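PDB 3I44: aldehyde dehydrogenase from Bartonella henselae, which probably catalyses the NAD(P)+-dependent oxidation of an aldehyde to the corresponding carboxylic acid, as other members of the aldehyde dehydrogenase family do. Local coordinates for residues K274-I279 with P306-V311; I278-A283 with I435-R440; V311-Y316 with L411-T416; T422-T427 with A448-G453. The protein carries 1 engineered substitution. All blocks are in the same frame, centred on the assembly; numbering follows the deposited sequence.

Contacts 1, 2 and 3 are neighbouring steps across one mixed sheet, in which strands 408-414, 308-312, 276-279 and 432-436 lie side by side and run parallel. Contact 1 pairs the middle two; contact 3 extends from 308-312 to 408-414 and contact 2 from 276-279 to 432-436, their centres about 11 to 12 Å apart. Along the chain contact 3 follows contact 1 and is nested inside the loop closed by contact 2; contact 4 comes after contacts 1 and 3 and alternates with contact 2. About 11 Å from contact 1, centre to centre, contact 4 joins helices 417-425 and 440-449 over Ile278; strands and flanking helices form one alpha/beta unit whose contact 4 end reaches the second subunit.

Contact 1: K274-I279 with P306-V311; sequences KGANII and PTRMLV
Arg308 grips the carbonyl of Lys274 side-on: NE and NH2 both donate to Lys274 O, each at 2.8 Å, with the oxygen close to the guanidinium plane. A bend in the arginine chain (chi3 -65°) turns the group back to this oxygen, and Ala276 CB, small enough to fit, lies over one guanidinium face. The lysine runs past the arginine stem, its CG 3.6 Å from Arg308 NE, and its NZ goes on to Ile399 O and Glu402 O. Beyond these loops the segments become parallel strands, the two strands of a beta-alpha-beta unit whose crossover is helix 287-296. Backbone bonds alternate from Arg308 N to Gly275 O at 3.0 Å as far as Ile279 N to Leu310 O, the latter nearly straight at 173°. On the face bearing Ala276 and Ile278, Leu310 CD1 touches both, 4.0 Å from Ala276 CB and 4.1 Å from Ile278 CG1, and Ala424 of helix 417-425 packs on the same face. The other face turns to the crossover helix: Ile279 CD1 meets Met309 CG at 3.8 Å, beside Leu288 and Val292. There Asn277 spends OD1 on Gln436 NE2, while a water joins its ND2 to Pro306 O.

Contact 2: I278-A283 with I435-R440; sequences IIFADA and IQSQDR
Asp282 O is held by two donors of Gln438, the side-chain NE2 at 2.9 Å and the backbone N at 3.1 Å, which come from opposite faces of the carbonyl plane. Gln438 suits the place because its chain, extended beyond CG, brings the amide to this oxygen, which lies in the amide plane. The carboxylate of the same aspartate takes the hydroxyl of Ser437, OG to OD1 at 2.6 Å, on the syn side though somewhat out of the carboxylate plane. Asp282 CG sits between its own backbone N and carbonyl carbon (chi1 65°), a torsion that turns the carboxylate to the serine. Ser437 OG also accepts from Asp439 N at 3.0 Å, an ST turn just before helix 440-449. These polar groups tie together the loops that follow two parallel strands, 276-279 and 432-436, of the mixed sheet. The strand ends are paired by Gln436 N to Ile278 O and by Phe280 N to Gln436 O, where a type I turn from Phe280 to Ala283 begins. Ala283 CB packs on Gln436 CB and Ile279 CG1 on Gln436 CG, each at 3.7 Å, while the Gln436 amide goes on to Asn277 and Arg290. Lys442 forms a salt bridge with Asp282 OD2, which probably eases the approach of the Asp439 carboxylate, their OD2 atoms 4.6 Å apart.

Contact 3: V311-Y316 with L411-T416; sequences VEQAIY and LLPFNT
Two parallel strand segments, 311-312 and 411-414, pair here at the C-terminal ends of two inner strands of the mixed sheet, where one aromatic ring packs on a proline ring and another on the neighbouring backbone. The ladder consists of Val311 N to Leu412 O (3.0 Å), Phe414 N to Val311 O and Gln313 N to Phe414 O (2.9 Å), the last bent to 132° where the first strand gives way to a turn. Pro413 has no N-H to offer, and it stands at a position of the ladder where none is called for: its CA faces Val311 O instead, at 3.1 Å. Its compact, apolar ring packs CB, CG and CD against the flat face of Tyr316, the first residue of helix 316-329. Pro413 CB lies over the centre of the tyrosine ring, 3.8 Å from the centroid, a CH-pi contact, and CD comes against CZ. The phenyl ring of Phe414 is swung back over the neighbouring strand by a chi1 of 69°, and Glu312 CA sits over its face, 3.8 Å from the centroid and offset toward the rim. The side chains of Gln313 and Asn415 lie side by side at the exposed border, pointing the same way, their amide planes 30° apart and Asn415 OD1 3.3 Å from Gln313 CB. Further out, Tyr316 OH bonds to Asp392 OD1, Glu312 OE2 takes Ala281 N, and Phe280 meets the Phe414 ring edge-to-face. Helix 316-329 covers Val311 and Leu411 through Ala319, and on the other strand face Leu412 and Phe414 rest against Leu310 of strand 308-312.

Contact 4: T422-T427 with A448-G453; sequences TLANDT and AQVRSG
Asn425 holds CG opposite its own carbonyl carbon (chi1 -70°), and a small chi2 of -20° sets its amide against the backbone of residues 449 to 451. Both ends of that amide are used. OD1 accepts from Arg451 N at 2.8 Å, the donor tilted 26° from the carbonyl plane, while ND2 gives a nearly straight bond to Gln449 O at 3.1 Å, which lies in the amide plane. An asparagine suits the place because its short, flat side chain carries a donor and an acceptor, matching a peptide carbonyl and a peptide N-H two residues apart; the pair of bonds would fix the rotation of the amide. The contact joins the C-terminal end of helix 417-425 to the chain leaving helix 440-449, the two helices that flank strand 432-436 in sequence. Beside the amide, Ala424 CB touches Val450 CG1 at 4.1 Å, and both side chains lie on Ile278 of the sheet. Arg451 CB is 3.5 Å from Asn425 OD1, but its chain, bent at chi2, leads away to the second subunit, where NH1 and NH2 form salt bridges with Asp490 and Glu242 of that subunit. Ala424 O and Leu423 O accept from the guanidinium of Arg308.

Contact 1: K274-I279 with P306-V311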
loop_
_atom_site.group_PDB
_atom_site.type_symbol
_atom_site.label_atom_id
_atom_site.label_comp_id
_atom_site.label_asym_id
_atom_site.label_seq_id
_atom_site.Cartn_x
_atom_site.Cartn_y
_atom_site.Cartn_z
ATOM N N LYS A 274 -5.719 -19.527 -5.884
ATOM C CA LYS A 274 -6.530 -20.705 -6.176
ATOM C C LYS A 274 -7.304 -20.457 -7.480
ATOM O O LYS A 274 -8.531 -20.439 -7.528
ATOM C CB LYS A 274 -7.446 -21.087 -5.012
ATOM C CG LYS A 274 -8.113 -22.469 -5.178
ATOM C CD LYS A 274 -7.235 -23.634 -4.669
ATOM C CE LYS A 274 -7.729 -25.009 -5.189
ATOM N NZ LYS A 274 -6.813 -26.119 -4.837
ATOM N N GLY A 275 -6.520 -20.309 -8.538
ATOM C CA GLY A 275 -7.011 -19.916 -9.835
ATOM C C GLY A 275 -8.114 -20.776 -10.379
ATOM O O GLY A 275 -8.030 -22.007 -10.349
ATOM N N ALA A 276 -9.165 -20.121 -10.851
ATOM C CA ALA A 276 -10.189 -20.782 -11.630
ATOM C C ALA A 276 -9.839 -20.711 -13.135
ATOM O O ALA A 276 -9.327 -19.692 -13.616
ATOM C CB ALA A 276 -11.491 -20.146 -11.375
ATOM N N ASN A 277 -10.094 -21.815 -13.847
ATOM C CA ASN A 277 -9.979 -21.926 -15.315
ATOM C C ASN A 277 -11.356 -22.298 -15.855
ATOM O O ASN A 277 -11.781 -23.478 -15.759
ATOM C CB ASN A 277 -8.960 -22.999 -15.702
ATOM C CG ASN A 277 -8.633 -23.007 -17.209
ATOM O OD1 ASN A 277 -9.180 -22.218 -17.977
ATOM N ND2 ASN A 277 -7.717 -23.898 -17.617
ATOM N N ILE A 278 -12.051 -21.288 -16.393
ATOM C CA ILE A 278 -13.386 -21.437 -16.912
ATOM C C ILE A 278 -13.323 -21.834 -18.379
ATOM O O ILE A 278 -12.897 -21.046 -19.249
ATOM C CB ILE A 278 -14.213 -20.163 -16.771
ATOM C CG1 ILE A 278 -14.336 -19.757 -15.304
ATOM C CG2 ILE A 278 -15.585 -20.356 -17.416
ATOM C CD1 ILE A 278 -14.913 -18.298 -15.079
ATOM N N ILE A 279 -13.746 -23.067 -18.646
ATOM C CA ILE A 279 -13.658 -23.655 -20.005
ATOM C C ILE A 279 -15.065 -23.906 -20.529
ATOM O O ILE A 279 -15.821 -24.717 -19.997
ATOM C CB ILE A 279 -12.841 -24.937 -20.031
ATOM C CG1 ILE A 279 -11.474 -24.673 -19.378
ATOM C CG2 ILE A 279 -12.684 -25.467 -21.476
ATOM C CD1 ILE A 279 -10.497 -25.833 -19.458
ATOM N N PRO A 306 -3.671 -22.796 -12.556
ATOM C CA PRO A 306 -5.109 -22.956 -12.731
ATOM C C PRO A 306 -5.576 -24.294 -12.124
ATOM O O PRO A 306 -5.697 -25.319 -12.815
ATOM C CB PRO A 306 -5.273 -22.921 -14.252
ATOM C CG PRO A 306 -4.023 -23.542 -14.758
ATOM C CD PRO A 306 -2.945 -23.048 -13.815
ATOM N N THR A 307 -5.877 -24.257 -10.839
ATOM C CA THR A 307 -6.129 -25.459 -10.061
ATOM C C THR A 307 -7.604 -25.831 -9.906
ATOM O O THR A 307 -7.899 -26.944 -9.501
ATOM C CB THR A 307 -5.421 -25.362 -8.682
ATOM O OG1 THR A 307 -5.815 -24.161 -7.993
ATOM C CG2 THR A 307 -3.908 -25.308 -8.879
ATOM N N ARG A 308 -8.521 -24.931 -10.237
ATOM C CA ARG A 308 -9.957 -25.230 -10.242
ATOM C C ARG A 308 -10.461 -25.100 -11.668
ATOM O O ARG A 308 -10.573 -23.987 -12.208
ATOM C CB ARG A 308 -10.749 -24.296 -9.338
ATOM C CG ARG A 308 -10.405 -24.433 -7.850
ATOM C CD ARG A 308 -11.221 -23.433 -7.047
ATOM N NE ARG A 308 -10.867 -22.046 -7.382
ATOM C CZ ARG A 308 -11.716 -21.022 -7.441
ATOM N NH1 ARG A 308 -13.007 -21.186 -7.196
ATOM N NH2 ARG A 308 -11.271 -19.816 -7.799
ATOM N N MET A 309 -10.739 -26.233 -12.301
ATOM C CA MET A 309 -11.212 -26.214 -13.674
ATOM C C MET A 309 -12.722 -26.285 -13.661
ATOM O O MET A 309 -13.299 -27.311 -13.247
ATOM C CB MET A 309 -10.601 -27.357 -14.461
ATOM C CG MET A 309 -10.894 -27.308 -15.981
ATOM S SD MET A 309 -10.172 -28.705 -16.916
ATOM C CE MET A 309 -8.469 -28.240 -17.136
ATOM N N LEU A 310 -13.364 -25.203 -14.115
ATOM C CA LEU A 310 -14.822 -25.085 -14.116
ATOM C C LEU A 310 -15.264 -25.268 -15.559
ATOM O O LEU A 310 -14.925 -24.459 -16.420
ATOM C CB LEU A 310 -15.278 -23.736 -13.529
ATOM C CG LEU A 310 -14.512 -23.188 -12.292
ATOM C CD1 LEU A 310 -15.054 -21.840 -11.884
ATOM C CD2 LEU A 310 -14.556 -24.143 -11.091
ATOM N N VAL A 311 -15.967 -26.368 -15.826
ATOM C CA VAL A 311 -16.284 -26.791 -17.192
ATOM C C VAL A 311 -17.781 -26.746 -17.495
ATOM O O VAL A 311 -18.621 -27.228 -16.706
ATOM C CB VAL A 311 -15.752 -28.205 -17.469
ATOM C CG1 VAL A 311 -15.947 -28.577 -18.957
ATOM C CG2 VAL A 311 -14.270 -28.296 -17.087
HETATM O O HOH W 1 -7.182 -28.340 -6.999
HETATM O O HOH W 2 -6.620 -25.847 -15.516
#

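Contact 2: I278-A283 with I435-R440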
loop_
_atom_site.group_PDB
_atom_site.type_symbol
_atom_site.label_atom_id
_atom_site.label_comp_id
_atom_site.label_asym_id
_atom_site.label_seq_id
_atom_site.Cartn_x
_atom_site.Cartn_y
_atom_site.Cartn_z
ATOM N N ILE A 278 -12.051 -21.288 -16.393
ATOM C CA ILE A 278 -13.386 -21.437 -16.912
ATOM C C ILE A 278 -13.323 -21.834 -18.379
ATOM O O ILE A 278 -12.897 -21.046 -19.249
ATOM C CB ILE A 278 -14.213 -20.163 -16.771
ATOM C CG1 ILE A 278 -14.336 -19.757 -15.304
ATOM C CG2 ILE A 278 -15.585 -20.356 -17.416
ATOM C CD1 ILE A 278 -14.913 -18.298 -15.079
ATOM N N ILE A 279 -13.746 -23.067 -18.646
ATOM C CA ILE A 279 -13.658 -23.655 -20.005
ATOM C C ILE A 279 -15.065 -23.906 -20.529
ATOM O O ILE A 279 -15.821 -24.717 -19.997
ATOM C CB ILE A 279 -12.841 -24.937 -20.031
ATOM C CG1 ILE A 279 -11.474 -24.673 -19.378
ATOM C CG2 ILE A 279 -12.684 -25.467 -21.476
ATOM C CD1 ILE A 279 -10.497 -25.833 -19.458
ATOM N N PHE A 280 -15.422 -23.136 -21.541
ATOM C CA PHE A 280 -16.704 -23.269 -22.203
ATOM C C PHE A 280 -16.644 -24.345 -23.273
ATOM O O PHE A 280 -15.568 -24.696 -23.751
ATOM C CB PHE A 280 -17.131 -21.936 -22.820
ATOM C CG PHE A 280 -17.597 -20.935 -21.817
ATOM C CD1 PHE A 280 -18.923 -20.929 -21.389
ATOM C CD2 PHE A 280 -16.709 -20.012 -21.266
ATOM C CE1 PHE A 280 -19.360 -20.018 -20.471
ATOM C CE2 PHE A 280 -17.141 -19.099 -20.318
ATOM C CZ PHE A 280 -18.471 -19.084 -19.930
ATOM N N ALA A 281 -17.827 -24.864 -23.634
ATOM C CA ALA A 281 -17.963 -25.872 -24.711
ATOM C C ALA A 281 -17.370 -25.397 -26.057
ATOM O O ALA A 281 -16.964 -26.201 -26.899
ATOM C CB ALA A 281 -19.453 -26.292 -24.878
ATOM N N ASP A 282 -17.341 -24.089 -26.260
ATOM C CA ASP A 282 -16.848 -23.531 -27.511
ATOM C C ASP A 282 -15.385 -23.119 -27.437
ATOM O O ASP A 282 -14.914 -22.380 -28.305
ATOM C CB ASP A 282 -17.749 -22.383 -28.002
ATOM C CG ASP A 282 -17.765 -21.131 -27.057
ATOM O OD1 ASP A 282 -16.964 -21.041 -26.099
ATOM O OD2 ASP A 282 -18.601 -20.228 -27.307
ATOM N N ALA A 283 -14.651 -23.625 -26.435
ATOM C CA ALA A 283 -13.212 -23.371 -26.340
ATOM C C ALA A 283 -12.483 -24.040 -27.513
ATOM O O ALA A 283 -12.982 -24.996 -28.087
ATOM C CB ALA A 283 -12.641 -23.842 -24.979
ATOM N N ILE A 435 -9.802 -18.091 -18.697
ATOM C CA ILE A 435 -11.100 -18.254 -19.420
ATOM C C ILE A 435 -10.791 -18.788 -20.790
ATOM O O ILE A 435 -9.919 -18.242 -21.486
ATOM C CB ILE A 435 -11.841 -16.926 -19.596
ATOM C CG1 ILE A 435 -12.089 -16.237 -18.244
ATOM C CG2 ILE A 435 -13.200 -17.110 -20.347
ATOM C CD1 ILE A 435 -12.480 -14.745 -18.371
ATOM N N GLN A 436 -11.471 -19.879 -21.173
ATOM C CA GLN A 436 -11.352 -20.441 -22.504
ATOM C C GLN A 436 -12.690 -20.438 -23.220
ATOM O O GLN A 436 -13.632 -21.147 -22.815
ATOM C CB GLN A 436 -10.788 -21.858 -22.453
ATOM C CG GLN A 436 -9.776 -22.097 -21.351
ATOM C CD GLN A 436 -8.539 -21.200 -21.402
ATOM O OE1 GLN A 436 -7.966 -20.917 -22.469
ATOM N NE2 GLN A 436 -8.073 -20.812 -20.210
ATOM N N SER A 437 -12.787 -19.610 -24.265
ATOM C CA SER A 437 -13.951 -19.609 -25.161
ATOM C C SER A 437 -13.613 -18.909 -26.472
ATOM O O SER A 437 -12.892 -17.900 -26.493
ATOM C CB SER A 437 -15.136 -18.896 -24.518
ATOM O OG SER A 437 -16.181 -18.627 -25.457
ATOM N N GLN A 438 -14.132 -19.449 -27.573
ATOM C CA GLN A 438 -13.922 -18.808 -28.874
ATOM C C GLN A 438 -14.886 -17.656 -29.112
ATOM O O GLN A 438 -14.731 -16.963 -30.110
ATOM C CB GLN A 438 -13.931 -19.845 -30.014
ATOM C CG GLN A 438 -12.645 -20.617 -30.002
ATOM C CD GLN A 438 -12.605 -21.729 -31.002
ATOM O OE1 GLN A 438 -11.876 -21.642 -31.981
ATOM N NE2 GLN A 438 -13.343 -22.800 -30.743
ATOM N N ASP A 439 -15.859 -17.447 -28.184
ATOM C CA ASP A 439 -16.792 -16.303 -28.233
ATOM C C ASP A 439 -16.183 -15.074 -27.509
ATOM O O ASP A 439 -16.206 -14.997 -26.271
ATOM C CB ASP A 439 -18.101 -16.703 -27.596
ATOM C CG ASP A 439 -19.159 -15.626 -27.675
ATOM O OD1 ASP A 439 -18.864 -14.465 -27.992
ATOM O OD2 ASP A 439 -20.313 -15.962 -27.364
ATOM N N ARG A 440 -15.647 -14.119 -28.308
ATOM C CA ARG A 440 -14.887 -12.974 -27.776
ATOM C C ARG A 440 -15.729 -12.132 -26.814
ATOM O O ARG A 440 -15.240 -11.745 -25.720
ATOM C CB ARG A 440 -14.411 -12.095 -28.903
ATOM C CG ARG A 440 -13.397 -11.042 -28.473
ATOM C CD ARG A 440 -12.842 -10.401 -29.703
ATOM N NE ARG A 440 -11.804 -9.446 -29.376
ATOM C CZ ARG A 440 -11.079 -8.795 -30.286
ATOM N NH1 ARG A 440 -11.266 -8.997 -31.581
ATOM N NH2 ARG A 440 -10.148 -7.954 -29.895
#

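Contact 3: V311-Y316 with L411-T416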
loop_
_atom_site.group_PDB
_atom_site.type_symbol
_atom_site.label_atom_id
_atom_site.label_comp_id
_atom_site.label_asym_id
_atom_site.label_seq_id
_atom_site.Cartn_x
_atom_site.Cartn_y
_atom_site.Cartn_z
ATOM N N VAL A 311 -15.967 -26.368 -15.826
ATOM C CA VAL A 311 -16.284 -26.791 -17.192
ATOM C C VAL A 311 -17.781 -26.746 -17.495
ATOM O O VAL A 311 -18.621 -27.228 -16.706
ATOM C CB VAL A 311 -15.752 -28.205 -17.469
ATOM C CG1 VAL A 311 -15.947 -28.577 -18.957
ATOM C CG2 VAL A 311 -14.270 -28.296 -17.087
ATOM N N GLU A 312 -18.125 -26.147 -18.626
ATOM C CA GLU A 312 -19.515 -26.103 -19.050
ATOM C C GLU A 312 -20.077 -27.549 -19.120
ATOM O O GLU A 312 -19.385 -28.487 -19.519
ATOM C CB GLU A 312 -19.639 -25.354 -20.375
ATOM C CG GLU A 312 -21.069 -25.060 -20.821
ATOM C CD GLU A 312 -21.139 -24.000 -21.944
ATOM O OE1 GLU A 312 -22.176 -23.339 -22.041
ATOM O OE2 GLU A 312 -20.156 -23.779 -22.692
ATOM N N GLN A 313 -21.311 -27.733 -18.653
ATOM C CA GLN A 313 -21.905 -29.083 -18.482
ATOM C C GLN A 313 -21.736 -29.954 -19.720
ATOM O O GLN A 313 -21.237 -31.077 -19.624
ATOM C CB GLN A 313 -23.396 -28.981 -18.110
ATOM C CG GLN A 313 -24.044 -30.323 -17.752
ATOM C CD GLN A 313 -23.431 -30.939 -16.516
ATOM O OE1 GLN A 313 -22.778 -31.984 -16.583
ATOM N NE2 GLN A 313 -23.619 -30.279 -15.374
ATOM N N ALA A 314 -22.083 -29.395 -20.882
ATOM C CA ALA A 314 -21.961 -30.099 -22.173
ATOM C C ALA A 314 -20.616 -30.793 -22.404
ATOM O O ALA A 314 -20.594 -31.796 -23.062
ATOM C CB ALA A 314 -22.256 -29.147 -23.334
ATOM N N ILE A 315 -19.489 -30.276 -21.893
ATOM C CA ILE A 315 -18.177 -30.925 -22.153
ATOM C C ILE A 315 -17.493 -31.461 -20.887
ATOM O O ILE A 315 -16.300 -31.796 -20.883
ATOM C CB ILE A 315 -17.203 -30.016 -22.951
ATOM C CG1 ILE A 315 -16.999 -28.692 -22.222
ATOM C CG2 ILE A 315 -17.729 -29.777 -24.420
ATOM C CD1 ILE A 315 -15.666 -28.051 -22.486
ATOM N N TYR A 316 -18.274 -31.578 -19.816
ATOM C CA TYR A 316 -17.770 -32.055 -18.531
ATOM C C TYR A 316 -17.217 -33.488 -18.605
ATOM O O TYR A 316 -16.107 -33.762 -18.135
ATOM C CB TYR A 316 -18.896 -31.942 -17.491
ATOM C CG TYR A 316 -18.507 -32.305 -16.083
ATOM C CD1 TYR A 316 -17.336 -31.816 -15.511
ATOM C CD2 TYR A 316 -19.335 -33.132 -15.300
ATOM C CE1 TYR A 316 -16.989 -32.145 -14.208
ATOM C CE2 TYR A 316 -19.002 -33.453 -13.989
ATOM C CZ TYR A 316 -17.829 -32.965 -13.450
ATOM O OH TYR A 316 -17.483 -33.287 -12.168
ATOM N N LEU A 411 -11.858 -30.649 -10.808
ATOM C CA LEU A 411 -12.877 -30.357 -11.843
ATOM C C LEU A 411 -14.255 -30.334 -11.248
ATOM O O LEU A 411 -14.585 -31.164 -10.373
ATOM C CB LEU A 411 -12.911 -31.430 -12.951
ATOM C CG LEU A 411 -11.952 -31.366 -14.121
ATOM C CD1 LEU A 411 -10.552 -31.340 -13.565
ATOM C CD2 LEU A 411 -12.160 -32.564 -15.072
ATOM N N LEU A 412 -15.070 -29.431 -11.764
ATOM C CA LEU A 412 -16.491 -29.409 -11.490
ATOM C C LEU A 412 -17.213 -28.705 -12.650
ATOM O O LEU A 412 -16.598 -27.936 -13.384
ATOM C CB LEU A 412 -16.777 -28.699 -10.183
ATOM C CG LEU A 412 -16.125 -27.339 -9.933
ATOM C CD1 LEU A 412 -17.002 -26.592 -8.967
ATOM C CD2 LEU A 412 -14.645 -27.449 -9.382
ATOM N N PRO A 413 -18.504 -28.996 -12.844
ATOM C CA PRO A 413 -19.253 -28.400 -13.948
ATOM C C PRO A 413 -19.990 -27.129 -13.580
ATOM O O PRO A 413 -20.200 -26.837 -12.398
ATOM C CB PRO A 413 -20.275 -29.485 -14.287
ATOM C CG PRO A 413 -20.616 -30.060 -12.948
ATOM C CD PRO A 413 -19.302 -30.015 -12.137
ATOM N N PHE A 414 -20.361 -26.358 -14.598
ATOM C CA PHE A 414 -21.319 -25.275 -14.417
ATOM C C PHE A 414 -22.327 -25.307 -15.548
ATOM O O PHE A 414 -22.056 -25.867 -16.602
ATOM C CB PHE A 414 -20.641 -23.907 -14.330
ATOM C CG PHE A 414 -20.020 -23.444 -15.609
ATOM C CD1 PHE A 414 -20.773 -22.730 -16.551
ATOM C CD2 PHE A 414 -18.689 -23.712 -15.883
ATOM C CE1 PHE A 414 -20.194 -22.299 -17.742
ATOM C CE2 PHE A 414 -18.104 -23.281 -17.068
ATOM C CZ PHE A 414 -18.851 -22.564 -17.991
ATOM N N ASN A 415 -23.471 -24.670 -15.310
ATOM C CA ASN A 415 -24.555 -24.611 -16.278
ATOM C C ASN A 415 -24.803 -23.240 -16.875
ATOM O O ASN A 415 -25.202 -23.156 -18.025
ATOM C CB ASN A 415 -25.830 -25.133 -15.633
ATOM C CG ASN A 415 -25.748 -26.617 -15.333
ATOM O OD1 ASN A 415 -25.673 -27.442 -16.247
ATOM N ND2 ASN A 415 -25.728 -26.961 -14.044
ATOM N N THR A 416 -24.570 -22.169 -16.122
ATOM C CA THR A 416 -24.747 -20.828 -16.657
ATOM C C THR A 416 -23.507 -19.956 -16.458
ATOM O O THR A 416 -22.617 -20.260 -15.628
ATOM C CB THR A 416 -25.907 -20.109 -15.971
ATOM O OG1 THR A 416 -25.587 -19.959 -14.586
ATOM C CG2 THR A 416 -27.230 -20.870 -16.129
#

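Contact 4: T422-T427 with A448-G453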
loop_
_atom_site.group_PDB
_atom_site.type_symbol
_atom_site.label_atom_id
_atom_site.label_comp_id
_atom_site.label_asym_id
_atom_site.label_seq_id
_atom_site.Cartn_x
_atom_site.Cartn_y
_atom_site.Cartn_z
ATOM N N THR A 422 -19.743 -17.147 -10.188
ATOM C CA THR A 422 -19.925 -17.332 -8.755
ATOM C C THR A 422 -18.897 -18.299 -8.213
ATOM O O THR A 422 -18.233 -18.010 -7.239
ATOM C CB THR A 422 -21.371 -17.853 -8.426
ATOM O OG1 THR A 422 -22.332 -16.879 -8.856
ATOM C CG2 THR A 422 -21.544 -18.128 -6.896
ATOM N N LEU A 423 -18.785 -19.457 -8.845
ATOM C CA LEU A 423 -17.759 -20.435 -8.474
ATOM C C LEU A 423 -16.334 -19.858 -8.559
ATOM O O LEU A 423 -15.550 -20.023 -7.646
ATOM C CB LEU A 423 -17.864 -21.682 -9.355
ATOM C CG LEU A 423 -19.094 -22.568 -9.098
ATOM C CD1 LEU A 423 -19.420 -23.467 -10.288
ATOM C CD2 LEU A 423 -18.855 -23.379 -7.798
ATOM N N ALA A 424 -16.007 -19.188 -9.661
ATOM C CA ALA A 424 -14.659 -18.610 -9.819
ATOM C C ALA A 424 -14.356 -17.604 -8.694
ATOM O O ALA A 424 -13.223 -17.533 -8.192
ATOM C CB ALA A 424 -14.506 -17.955 -11.192
ATOM N N ASN A 425 -15.366 -16.838 -8.284
ATOM C CA ASN A 425 -15.186 -15.830 -7.237
ATOM C C ASN A 425 -15.352 -16.340 -5.807
ATOM O O ASN A 425 -15.148 -15.559 -4.878
ATOM C CB ASN A 425 -16.111 -14.611 -7.422
ATOM C CG ASN A 425 -15.718 -13.768 -8.592
ATOM O OD1 ASN A 425 -14.568 -13.832 -9.063
ATOM N ND2 ASN A 425 -16.662 -12.976 -9.094
ATOM N N ASP A 426 -15.649 -17.627 -5.630
ATOM C CA ASP A 426 -15.830 -18.212 -4.292
ATOM C C ASP A 426 -14.480 -18.607 -3.673
ATOM O O ASP A 426 -14.107 -19.774 -3.591
ATOM C CB ASP A 426 -16.781 -19.400 -4.347
ATOM C CG ASP A 426 -17.021 -20.010 -2.977
ATOM O OD1 ASP A 426 -16.699 -19.344 -1.978
ATOM O OD2 ASP A 426 -17.483 -21.176 -2.895
ATOM N N THR A 427 -13.739 -17.592 -3.279
ATOM C CA THR A 427 -12.390 -17.764 -2.789
ATOM C C THR A 427 -11.973 -16.434 -2.206
ATOM O O THR A 427 -12.520 -15.395 -2.595
ATOM C CB THR A 427 -11.392 -18.158 -3.918
ATOM O OG1 THR A 427 -10.077 -18.313 -3.348
ATOM C CG2 THR A 427 -11.377 -17.078 -5.128
ATOM N N ALA A 448 -14.572 -9.447 -17.138
ATOM C CA ALA A 448 -14.968 -8.279 -16.378
ATOM C C ALA A 448 -15.565 -8.639 -15.026
ATOM O O ALA A 448 -15.508 -7.821 -14.124
ATOM C CB ALA A 448 -15.976 -7.393 -17.184
ATOM N N GLN A 449 -16.139 -9.840 -14.886
ATOM C CA GLN A 449 -16.785 -10.226 -13.649
ATOM C C GLN A 449 -15.906 -11.000 -12.655
ATOM O O GLN A 449 -16.240 -11.037 -11.491
ATOM C CB GLN A 449 -18.029 -11.049 -13.938
ATOM C CG GLN A 449 -19.127 -10.289 -14.688
ATOM C CD GLN A 449 -20.271 -11.208 -15.053
ATOM O OE1 GLN A 449 -21.040 -11.596 -14.196
ATOM N NE2 GLN A 449 -20.375 -11.575 -16.327
ATOM N N VAL A 450 -14.811 -11.617 -13.098
ATOM C CA VAL A 450 -13.989 -12.426 -12.185
ATOM C C VAL A 450 -13.076 -11.502 -11.412
ATOM O O VAL A 450 -12.560 -10.495 -11.945
ATOM C CB VAL A 450 -13.136 -13.545 -12.867
ATOM C CG1 VAL A 450 -14.029 -14.623 -13.475
ATOM C CG2 VAL A 450 -12.187 -12.966 -13.911
ATOM N N ARG A 451 -12.840 -11.872 -10.160
ATOM C CA ARG A 451 -12.158 -10.992 -9.229
ATOM C C ARG A 451 -10.738 -11.435 -9.026
ATOM O O ARG A 451 -10.424 -12.197 -8.121
ATOM C CB ARG A 451 -12.950 -10.918 -7.913
ATOM C CG ARG A 451 -12.478 -9.813 -6.982
ATOM C CD ARG A 451 -13.139 -8.438 -7.184
ATOM N NE ARG A 451 -12.828 -7.643 -5.981
ATOM C CZ ARG A 451 -11.711 -6.931 -5.773
ATOM N NH1 ARG A 451 -10.775 -6.834 -6.720
ATOM N NH2 ARG A 451 -11.531 -6.298 -4.597
ATOM N N SER A 452 -9.854 -10.931 -9.889
ATOM C CA SER A 452 -8.446 -11.253 -9.811
ATOM C C SER A 452 -7.601 -10.087 -10.325
ATOM O O SER A 452 -8.087 -9.216 -11.045
ATOM C CB SER A 452 -8.136 -12.546 -10.585
ATOM O OG SER A 452 -8.667 -12.535 -11.908
ATOM N N GLY A 453 -6.342 -10.070 -9.947
ATOM C CA GLY A 453 -5.398 -9.096 -10.477
ATOM C C GLY A 453 -5.036 -9.338 -11.922
ATOM O O GLY A 453 -4.659 -8.394 -12.619
HETATM O O HOH W 3 -11.260 -15.507 -8.089
#